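PDB 7BIP: luciferase-like monooxygenase from Streptomyces bottropensis, which probably acts as a monooxygenase that incorporates molecular oxygen during biosynthesis of the aromatic polyketide rishirilide. Local coordinates for residues Glu30-Leu35 against Arg69-Val74; Gly36-Lys41 against Asp318-Leu323; Val193-Ser198 against Ile228-Asn233. One frame throughout, in Å; residues are numbered along the deposited sequence.

Contact 1: residues Glu30-Leu35 against Arg69-Val74. With EDO (1,2-ethanediol), chain F.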
loop_
_atom_site.group_PDB
_atom_site.type_symbol
_atom_site.label_atom_id
_atom_site.label_comp_id
_atom_site.label_asym_id
_atom_site.label_seq_id
_atom_site.Cartn_x
_atom_site.Cartn_y
_atom_site.Cartn_z
ATOM N N GLU A 30 -0.461 -13.653 10.930
ATOM C CA GLU A 30 -1.619 -14.400 11.441
ATOM C C GLU A 30 -1.296 -15.093 12.758
ATOM O O GLU A 30 -2.114 -15.095 13.685
ATOM C CB GLU A 30 -2.070 -15.435 10.408
ATOM C CG GLU A 30 -2.729 -14.829 9.155
ATOM C CD GLU A 30 -2.938 -15.861 8.048
ATOM O OE1 GLU A 30 -2.598 -17.041 8.259
ATOM O OE2 GLU A 30 -3.450 -15.506 6.964
ATOM N N LEU A 31 -0.111 -15.700 12.852
ATOM C CA LEU A 31 0.277 -16.355 14.095
ATOM C C LEU A 31 0.429 -15.346 15.229
ATOM O O LEU A 31 0.063 -15.633 16.374
ATOM C CB LEU A 31 1.563 -17.149 13.876
ATOM C CG LEU A 31 1.945 -18.114 14.997
ATOM C CD1 LEU A 31 0.946 -19.271 15.077
ATOM C CD2 LEU A 31 3.358 -18.647 14.766
ATOM N N ALA A 32 0.963 -14.154 14.940
ATOM C CA ALA A 32 1.001 -13.100 15.954
ATOM C C ALA A 32 -0.403 -12.801 16.479
ATOM O O ALA A 32 -0.621 -12.671 17.693
ATOM C CB ALA A 32 1.635 -11.836 15.363
ATOM N N ASP A 33 -1.363 -12.672 15.564
ATOM C CA ASP A 33 -2.764 -12.469 15.930
ATOM C C ASP A 33 -3.274 -13.594 16.828
ATOM O O ASP A 33 -3.831 -13.350 17.904
ATOM C CB ASP A 33 -3.589 -12.374 14.643
ATOM C CG ASP A 33 -4.863 -11.561 14.799
ATOM O OD1 ASP A 33 -4.845 -10.554 15.528
ATOM O OD2 ASP A 33 -5.869 -11.926 14.154
ATOM N N GLU A 34 -3.070 -14.840 16.405
ATOM C CA GLU A 34 -3.635 -15.985 17.114
ATOM C C GLU A 34 -3.016 -16.148 18.495
ATOM O O GLU A 34 -3.718 -16.473 19.459
ATOM C CB GLU A 34 -3.425 -17.257 16.297
ATOM C CG GLU A 34 -4.112 -17.253 14.935
ATOM C CD GLU A 34 -3.559 -18.319 13.994
ATOM O OE1 GLU A 34 -2.748 -19.160 14.447
ATOM O OE2 GLU A 34 -3.944 -18.318 12.804
ATOM N N LEU A 35 -1.705 -15.918 18.609
ATOM C CA LEU A 35 -0.987 -16.199 19.849
ATOM C C LEU A 35 -1.062 -15.063 20.859
ATOM O O LEU A 35 -0.618 -15.251 21.994
ATOM C CB LEU A 35 0.487 -16.518 19.556
ATOM C CG LEU A 35 0.773 -17.806 18.776
ATOM C CD1 LEU A 35 2.266 -17.944 18.502
ATOM C CD2 LEU A 35 0.253 -19.017 19.549
ATOM N N ARG A 69 -7.253 -9.642 13.194
ATOM C CA ARG A 69 -8.335 -8.929 13.855
ATOM C C ARG A 69 -7.905 -8.076 15.040
ATOM O O ARG A 69 -8.555 -7.062 15.301
ATOM C CB ARG A 69 -9.413 -9.918 14.327
ATOM C CG ARG A 69 -10.145 -10.621 13.192
ATOM C CD ARG A 69 -11.054 -11.728 13.710
ATOM N NE ARG A 69 -10.844 -12.986 12.998
ATOM C CZ ARG A 69 -11.206 -14.179 13.460
ATOM N NH1 ARG A 69 -10.971 -15.270 12.742
ATOM N NH2 ARG A 69 -11.799 -14.282 14.643
ATOM N N ARG A 70 -6.845 -8.444 15.768
ATOM C CA ARG A 70 -6.567 -7.705 17.002
ATOM C C ARG A 70 -5.152 -7.141 17.093
ATOM O O ARG A 70 -4.936 -6.111 17.746
ATOM C CB ARG A 70 -6.850 -8.588 18.220
ATOM C CG ARG A 70 -6.023 -9.843 18.299
ATOM C CD ARG A 70 -6.219 -10.522 19.646
ATOM N NE ARG A 70 -5.524 -11.804 19.721
ATOM C CZ ARG A 70 -5.788 -12.737 20.631
ATOM N NH1 ARG A 70 -6.732 -12.525 21.542
ATOM N NH2 ARG A 70 -5.108 -13.879 20.635
ATOM N N VAL A 71 -4.183 -7.798 16.454
ATOM C CA VAL A 71 -2.808 -7.322 16.498
ATOM C C VAL A 71 -2.719 -5.906 15.913
ATOM O O VAL A 71 -3.372 -5.578 14.914
ATOM C CB VAL A 71 -1.931 -8.343 15.746
ATOM C CG1 VAL A 71 -2.092 -8.230 14.221
ATOM C CG2 VAL A 71 -0.508 -8.286 16.175
ATOM N N ARG A 72 -1.922 -5.048 16.540
ATOM C CA ARG A 72 -1.714 -3.733 15.944
ATOM C C ARG A 72 -0.729 -3.825 14.775
ATOM O O ARG A 72 0.014 -4.797 14.632
ATOM C CB ARG A 72 -1.223 -2.737 16.998
ATOM C CG ARG A 72 -2.242 -2.540 18.145
ATOM C CD ARG A 72 -1.941 -1.296 18.988
ATOM N NE ARG A 72 -2.151 -0.044 18.251
ATOM C CZ ARG A 72 -3.339 0.507 18.005
ATOM N NH1 ARG A 72 -4.453 -0.074 18.429
ATOM N NH2 ARG A 72 -3.405 1.645 17.319
ATOM N N LEU A 73 -0.757 -2.807 13.913
ATOM C CA LEU A 73 0.131 -2.721 12.756
ATOM C C LEU A 73 1.018 -1.498 12.928
ATOM O O LEU A 73 0.512 -0.400 13.160
ATOM C CB LEU A 73 -0.670 -2.607 11.445
ATOM C CG LEU A 73 -1.576 -3.757 10.999
ATOM C CD1 LEU A 73 -0.913 -5.133 11.169
ATOM C CD2 LEU A 73 -2.888 -3.714 11.747
ATOM N N VAL A 74 2.338 -1.670 12.815
ATOM C CA VAL A 74 3.263 -0.580 13.119
ATOM C C VAL A 74 4.282 -0.412 12.000
ATOM O O VAL A 74 4.946 -1.377 11.609
ATOM C CB VAL A 74 3.992 -0.808 14.458
ATOM C CG1 VAL A 74 4.795 0.449 14.843
ATOM C CG2 VAL A 74 3.003 -1.189 15.555
HETATM C C1 EDO F . -10.715 -11.173 8.392
HETATM O O1 EDO F . -11.877 -10.508 8.899
HETATM C C2 EDO F . -9.662 -11.219 9.489
HETATM O O2 EDO F . -9.542 -12.563 9.957
#

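Contact 2: residues Gly36-Lys41 against Asp318-Leu323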
loop_
_atom_site.group_PDB
_atom_site.type_symbol
_atom_site.label_atom_id
_atom_site.label_comp_id
_atom_site.label_asym_id
_atom_site.label_seq_id
_atom_site.Cartn_x
_atom_site.Cartn_y
_atom_site.Cartn_z
ATOM N N GLY A 36 -1.600 -13.904 20.487
ATOM C CA GLY A 36 -1.785 -12.828 21.443
ATOM C C GLY A 36 -0.668 -11.813 21.508
ATOM O O GLY A 36 -0.559 -11.100 22.512
ATOM N N PHE A 37 0.170 -11.731 20.480
ATOM C CA PHE A 37 1.189 -10.696 20.419
ATOM C C PHE A 37 0.552 -9.319 20.235
ATOM O O PHE A 37 -0.601 -9.184 19.807
ATOM C CB PHE A 37 2.175 -10.992 19.288
ATOM C CG PHE A 37 3.136 -12.108 19.612
ATOM C CD1 PHE A 37 4.340 -11.833 20.239
ATOM C CD2 PHE A 37 2.820 -13.433 19.319
ATOM C CE1 PHE A 37 5.232 -12.846 20.556
ATOM C CE2 PHE A 37 3.723 -14.466 19.634
ATOM C CZ PHE A 37 4.926 -14.160 20.256
ATOM N N HIS A 38 1.322 -8.286 20.580
ATOM C CA HIS A 38 0.787 -6.924 20.622
ATOM C C HIS A 38 0.689 -6.297 19.231
ATOM O O HIS A 38 -0.273 -5.573 18.945
ATOM C CB HIS A 38 1.666 -6.068 21.543
ATOM C CG HIS A 38 1.318 -4.612 21.542
ATOM N ND1 HIS A 38 2.076 -3.667 20.884
ATOM C CD2 HIS A 38 0.298 -3.939 22.125
ATOM C CE1 HIS A 38 1.538 -2.473 21.062
ATOM N NE2 HIS A 38 0.456 -2.612 21.808
ATOM N N HIS A 39 1.658 -6.552 18.355
ATOM C CA HIS A 39 1.703 -5.850 17.075
ATOM C C HIS A 39 2.495 -6.661 16.055
ATOM O O HIS A 39 3.178 -7.630 16.392
ATOM C CB HIS A 39 2.321 -4.455 17.230
ATOM C CG HIS A 39 3.769 -4.481 17.609
ATOM N ND1 HIS A 39 4.199 -4.255 18.896
ATOM C CD2 HIS A 39 4.885 -4.697 16.869
ATOM C CE1 HIS A 39 5.519 -4.336 18.938
ATOM N NE2 HIS A 39 5.959 -4.603 17.722
ATOM N N VAL A 40 2.383 -6.231 14.795
ATOM C CA VAL A 40 3.224 -6.664 13.682
ATOM C C VAL A 40 3.864 -5.411 13.089
ATOM O O VAL A 40 3.159 -4.450 12.751
ATOM C CB VAL A 40 2.411 -7.412 12.602
ATOM C CG1 VAL A 40 3.291 -7.734 11.400
ATOM C CG2 VAL A 40 1.801 -8.703 13.179
ATOM N N LYS A 41 5.187 -5.414 12.972
ATOM C CA LYS A 41 5.942 -4.268 12.479
ATOM C C LYS A 41 6.688 -4.671 11.210
ATOM O O LYS A 41 7.056 -5.832 11.045
ATOM C CB LYS A 41 6.938 -3.785 13.562
ATOM C CG LYS A 41 7.883 -2.656 13.151
ATOM C CD LYS A 41 8.734 -2.220 14.350
ATOM C CE LYS A 41 7.917 -1.438 15.371
ATOM N NZ LYS A 41 8.715 -1.293 16.646
ATOM N N ASP A 318 9.228 -0.124 31.601
ATOM C CA ASP A 318 8.285 -0.830 30.739
ATOM C C ASP A 318 8.162 -0.139 29.386
ATOM O O ASP A 318 7.993 1.082 29.318
ATOM C CB ASP A 318 6.920 -0.910 31.416
ATOM C CG ASP A 318 6.852 -2.011 32.437
ATOM O OD1 ASP A 318 7.050 -3.181 32.055
ATOM O OD2 ASP A 318 6.617 -1.706 33.624
ATOM N N PHE A 319 8.241 -0.912 28.305
ATOM C CA PHE A 319 8.124 -0.347 26.960
ATOM C C PHE A 319 7.688 -1.464 26.012
ATOM O O PHE A 319 7.336 -2.566 26.448
ATOM C CB PHE A 319 9.433 0.335 26.532
ATOM C CG PHE A 319 10.603 -0.611 26.368
ATOM C CD1 PHE A 319 10.983 -1.047 25.107
ATOM C CD2 PHE A 319 11.325 -1.049 27.468
ATOM C CE1 PHE A 319 12.052 -1.914 24.947
ATOM C CE2 PHE A 319 12.401 -1.917 27.312
ATOM C CZ PHE A 319 12.764 -2.350 26.042
ATOM N N THR A 320 7.674 -1.161 24.716
ATOM C CA THR A 320 7.202 -2.069 23.677
ATOM C C THR A 320 8.392 -2.623 22.899
ATOM O O THR A 320 9.151 -1.857 22.293
ATOM C CB THR A 320 6.234 -1.343 22.745
ATOM O OG1 THR A 320 5.109 -0.873 23.505
ATOM C CG2 THR A 320 5.753 -2.273 21.646
ATOM N N ILE A 321 8.552 -3.949 22.913
ATOM C CA ILE A 321 9.623 -4.620 22.178
ATOM C C ILE A 321 9.030 -5.249 20.927
ATOM O O ILE A 321 7.975 -5.894 20.996
ATOM C CB ILE A 321 10.311 -5.694 23.037
ATOM C CG1 ILE A 321 11.274 -5.052 24.043
ATOM C CG2 ILE A 321 11.057 -6.704 22.138
ATOM C CD1 ILE A 321 11.926 -6.030 25.031
ATOM N N SER A 322 9.706 -5.072 19.793
ATOM C CA SER A 322 9.404 -5.813 18.572
ATOM C C SER A 322 10.447 -6.907 18.413
ATOM O O SER A 322 11.650 -6.619 18.354
ATOM C CB SER A 322 9.393 -4.914 17.331
ATOM O OG SER A 322 8.501 -3.830 17.484
ATOM N N LEU A 323 9.986 -8.154 18.339
ATOM C CA LEU A 323 10.872 -9.308 18.205
ATOM C C LEU A 323 11.100 -9.578 16.722
ATOM O O LEU A 323 10.175 -9.963 16.007
ATOM C CB LEU A 323 10.256 -10.519 18.900
ATOM C CG LEU A 323 9.823 -10.286 20.350
ATOM C CD1 LEU A 323 8.830 -11.360 20.762
ATOM C CD2 LEU A 323 11.043 -10.269 21.286
#

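Contact 3: residues Val193-Ser198 against Ile228-Asn233. With EDO (1,2-ethanediol), chain I.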
loop_
_atom_site.group_PDB
_atom_site.type_symbol
_atom_site.label_atom_id
_atom_site.label_comp_id
_atom_site.label_asym_id
_atom_site.label_seq_id
_atom_site.Cartn_x
_atom_site.Cartn_y
_atom_site.Cartn_z
ATOM N N VAL A 193 8.777 7.484 20.706
ATOM C CA VAL A 193 10.165 7.366 20.280
ATOM C C VAL A 193 10.496 5.900 20.006
ATOM O O VAL A 193 9.944 4.986 20.627
ATOM C CB VAL A 193 11.111 8.012 21.334
ATOM C CG1 VAL A 193 11.247 7.150 22.592
ATOM C CG2 VAL A 193 12.455 8.339 20.733
ATOM N N MET A 194 11.368 5.675 19.024
ATOM C CA MET A 194 11.881 4.343 18.721
ATOM C C MET A 194 13.395 4.380 18.875
ATOM O O MET A 194 14.066 5.171 18.212
ATOM C CB MET A 194 11.470 3.894 17.313
ATOM C CG MET A 194 10.038 4.296 16.944
ATOM S SD MET A 194 9.562 3.766 15.285
ATOM C CE MET A 194 8.790 2.210 15.698
ATOM N N LEU A 195 13.923 3.548 19.771
ATOM C CA LEU A 195 15.344 3.522 20.079
ATOM C C LEU A 195 15.973 2.240 19.546
ATOM O O LEU A 195 15.281 1.283 19.186
ATOM C CB LEU A 195 15.577 3.647 21.593
ATOM C CG LEU A 195 14.908 4.829 22.303
ATOM C CD1 LEU A 195 15.415 4.948 23.739
ATOM C CD2 LEU A 195 15.160 6.118 21.552
ATOM N N VAL A 196 17.305 2.227 19.516
ATOM C CA VAL A 196 18.045 1.129 18.888
ATOM C C VAL A 196 19.053 0.557 19.877
ATOM O O VAL A 196 20.251 0.884 19.823
ATOM C CB VAL A 196 18.722 1.594 17.590
ATOM C CG1 VAL A 196 19.348 0.409 16.855
ATOM C CG2 VAL A 196 17.692 2.286 16.697
ATOM N N PRO A 197 18.615 -0.302 20.798
ATOM C CA PRO A 197 19.538 -0.800 21.831
ATOM C C PRO A 197 20.590 -1.739 21.291
ATOM O O PRO A 197 21.628 -1.917 21.939
ATOM C CB PRO A 197 18.605 -1.526 22.808
ATOM C CG PRO A 197 17.445 -1.937 21.957
ATOM C CD PRO A 197 17.245 -0.792 21.003
ATOM N N SER A 198 20.363 -2.342 20.128
ATOM C CA SER A 198 21.280 -3.351 19.619
ATOM C C SER A 198 22.586 -2.760 19.106
ATOM O O SER A 198 23.535 -3.516 18.872
ATOM C CB SER A 198 20.594 -4.159 18.519
ATOM O OG SER A 198 20.326 -3.353 17.388
ATOM N N ILE A 228 7.184 4.002 23.550
ATOM C CA ILE A 228 8.615 3.734 23.485
ATOM C C ILE A 228 8.791 2.355 22.864
ATOM O O ILE A 228 8.362 1.351 23.451
ATOM C CB ILE A 228 9.273 3.792 24.871
ATOM C CG1 ILE A 228 9.144 5.194 25.481
ATOM C CG2 ILE A 228 10.736 3.386 24.796
ATOM C CD1 ILE A 228 9.515 5.227 26.950
ATOM N N HIS A 229 9.406 2.308 21.680
ATOM C CA HIS A 229 9.591 1.076 20.920
ATOM C C HIS A 229 11.073 0.775 20.750
ATOM O O HIS A 229 11.873 1.679 20.521
ATOM C CB HIS A 229 8.968 1.179 19.518
ATOM C CG HIS A 229 7.486 0.967 19.482
ATOM N ND1 HIS A 229 6.872 0.165 18.542
ATOM C CD2 HIS A 229 6.492 1.482 20.244
ATOM C CE1 HIS A 229 5.565 0.181 18.740
ATOM N NE2 HIS A 229 5.309 0.977 19.763
ATOM N N MET A 230 11.439 -0.504 20.844
ATOM C CA MET A 230 12.777 -0.954 20.477
ATOM C C MET A 230 12.649 -2.321 19.827
ATOM O O MET A 230 11.813 -3.122 20.245
ATOM C CB MET A 230 13.718 -1.061 21.687
ATOM C CG MET A 230 13.791 0.197 22.548
ATOM S SD MET A 230 15.005 -0.007 23.858
ATOM C CE MET A 230 14.331 1.077 25.116
ATOM N N SER A 231 13.475 -2.592 18.819
ATOM C CA SER A 231 13.477 -3.888 18.144
ATOM C C SER A 231 14.688 -4.702 18.573
ATOM O O SER A 231 15.780 -4.157 18.752
ATOM C CB SER A 231 13.468 -3.741 16.621
ATOM O OG SER A 231 12.198 -3.301 16.164
ATOM N N TYR A 232 14.484 -6.011 18.741
ATOM C CA TYR A 232 15.559 -6.939 19.080
ATOM C C TYR A 232 15.459 -8.159 18.182
ATOM O O TYR A 232 14.374 -8.724 18.041
ATOM C CB TYR A 232 15.463 -7.417 20.528
ATOM C CG TYR A 232 15.804 -6.416 21.607
ATOM C CD1 TYR A 232 17.103 -6.296 22.089
ATOM C CD2 TYR A 232 14.812 -5.634 22.182
ATOM C CE1 TYR A 232 17.409 -5.398 23.104
ATOM C CE2 TYR A 232 15.107 -4.733 23.187
ATOM C CZ TYR A 232 16.403 -4.627 23.645
ATOM O OH TYR A 232 16.685 -3.730 24.636
ATOM N N ASN A 233 16.586 -8.595 17.619
ATOM C CA ASN A 233 16.608 -9.896 16.962
ATOM C C ASN A 233 16.251 -10.986 17.967
ATOM O O ASN A 233 16.701 -10.970 19.116
ATOM C CB ASN A 233 17.977 -10.159 16.340
ATOM C CG ASN A 233 18.261 -9.240 15.173
ATOM O OD1 ASN A 233 17.342 -8.816 14.471
ATOM N ND2 ASN A 233 19.532 -8.915 14.962
HETATM C C1 EDO I . 18.695 -5.620 11.509
HETATM O O1 EDO I . 18.029 -6.758 10.953
HETATM C C2 EDO I . 17.725 -4.873 12.415
HETATM O O2 EDO I . 17.727 -5.473 13.716
HETATM O O HOH W 1 14.986 -0.573 17.402
HETATM O O HOH W 2 17.790 -2.318 18.234
#

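Contact 1: residues Glu30-Leu35 against Arg69-Val74
Asp33 OD1 is gripped by two backbone N-H groups in a row. The one on Arg70 N approaches at 2.9 Å by the syn lone pair of Asp33 OD1, while Val71 N meets Asp33 OD1 at 3.0 Å almost along its C-O axis. The other oxygen, Asp33 OD2, accepts Arg69 N at 2.8 Å from above the carboxylate plane. With CG anti to its own backbone N (chi1 -153°), the short aspartate carries its carboxylate from the last turn of helix 18-35 to the facing loop and gathers three consecutive amides. An alanine here would remove both oxygens, and those three amides would probably lose the acceptors that fix the turn. In this TIM-barrel fold the turn leads from helix 57-67 into strand 72-78, so helix 18-35 is tied to the start of a barrel strand. Arg70 answers in the reverse direction: from a crowded first torsion (chi1 61°) its chain runs extended from CG to NE, laying the guanidinium edge against the helix. Both Arg70 NE, at 2.9 Å, and Arg70 NH2, at 3.1 Å, bond Asp33 O within the carbonyl plane, a forked grip whose positive charge would suit the carbonyl end of a helix. Beneath this polar layer Ala32 CB meets Val71 CG2 at 4.2 Å, and Val40 of the neighbouring strand packs on both. Glu34 turns to Arg27 instead, in a salt bridge.

Contact 2: residues Gly36-Lys41 against Asp318-Leu323
Strands 39-42 and 320-324 flank strand 2-6 in the parallel barrel of this TIM-barrel protein, and their side chains meet across it; the short strand axes pass 7.9 Å apart at 59°. The first strand is entered through a Schellman motif at the end of helix 18-35, where Gly36 takes a positive phi (94°) at which a CB would collide with the carbonyl oxygen of Leu35. The centre of the contact is Ser322 OG, a small hydroxyl lying anti to its own carbonyl carbon and held by two bonds. Lys41 NZ donates to Ser322 OG at 2.7 Å, its chain running straight from the strand before bending at chi3 (-73°). At the same length, 2.7 Å, His39 NE2 bonds Ser322 OG, which lies at the edge of the imidazole near its plane; either partner could be the donor. The far side of that ring is pinned as well, since His39 ND1 and His38 ND1 share a hydrogen bond of 3.0 Å, so its rotation is fixed at two nitrogens. Thr320 suits its place by having two unlike branches: the methyl CG2 comes obliquely to His39 CE1, 3.4 Å away, whereas its hydroxyl bonds Glu225 O. Further along, Phe37 CE1 touches Leu323 CD1 at 3.9 Å, the side chains crossing at about a right angle. The polar row continues at both ends, His38 NE2 bonding Glu226 and Lys41 NZ bonding His229. A chain of polar groups, buried from His39 to His229, thus runs from Glu226 to His229, and a charged Lys41 would probably disfavour a second positive charge on His39, while the carboxylate of Glu226 would favour one on His38.

Contact 3: residues Val193-Ser198 against Ile228-Asn233
The imidazole of His229 and the phenol of Tyr232 are the flat groups here, and each is met obliquely by an aliphatic group, neither squarely on a face nor at an edge. Met194, bent at its last torsion, lies alongside His229 and brings CE to 4.0 Å from His229 CB, with the ring close by. His229 ND1 bonds Lys41 NZ, which sets the turn of that ring. Against Tyr232 it is the compact ring of Pro197 that presses, tightly: Pro197 CG is 3.3 Å from Tyr232 CZ, near the hydroxyl end of the phenol. The same proline also touches Met230, two residues before Tyr232, with Pro197 CD 3.6 Å from Met230 CB. These residues join strands 192-195 and 228-236, the two strands of a beta-alpha-beta unit whose helix 202-218 packs over Leu195 and Ile228. The strands run parallel, and His229 bonds to the two residues flanking Met194: His229 N donates to Val193 O at 2.9 Å, and Leu195 N to His229 O at 2.9 Å, both nearly along the C=O axis, the second the straighter there (173°). On the face of Leu195 and Met230, Val193 CG1 and Ile228 CG1 lie side by side at 4.1 Å, branched chains suited to filling this apolar layer, Ile228 under the helix and Val193 against Thr176. Beyond Leu195 the chains part, and water takes over the ladder. One water donates to Leu195 O at 2.6 Å and accepts from Ser231 N; a second donates to Ser231 O at 2.8 Å and accepts from Ser198 N. Where direct pairing stops, both peptide groups of Ser231 therefore keep partners, so the splaying of the strands costs neither its N-H nor its C=O a hydrogen bond.

In the fold
From the N terminus the chain passes through strand 2-6 and helix 18-35, then runs straight from the first segment of contact 1 into that of contact 2. Contact 1 closes first, after helix 57-67, where residues 69-74 return to the helix. Contact 2 stays open until strand 320-324, so the two cross. Contact 3 closes in between, around helix 202-218, and falls wholly within the long span of contact 2. All reach one parallel sheet: strand 72-78 pairs with 39-42 through Val40, and strand 228-236 pairs with 320-324. Contact 1 thus fastens an outer helix to the barrel, contact 2 spans its closure, and contact 3 joins successive strands.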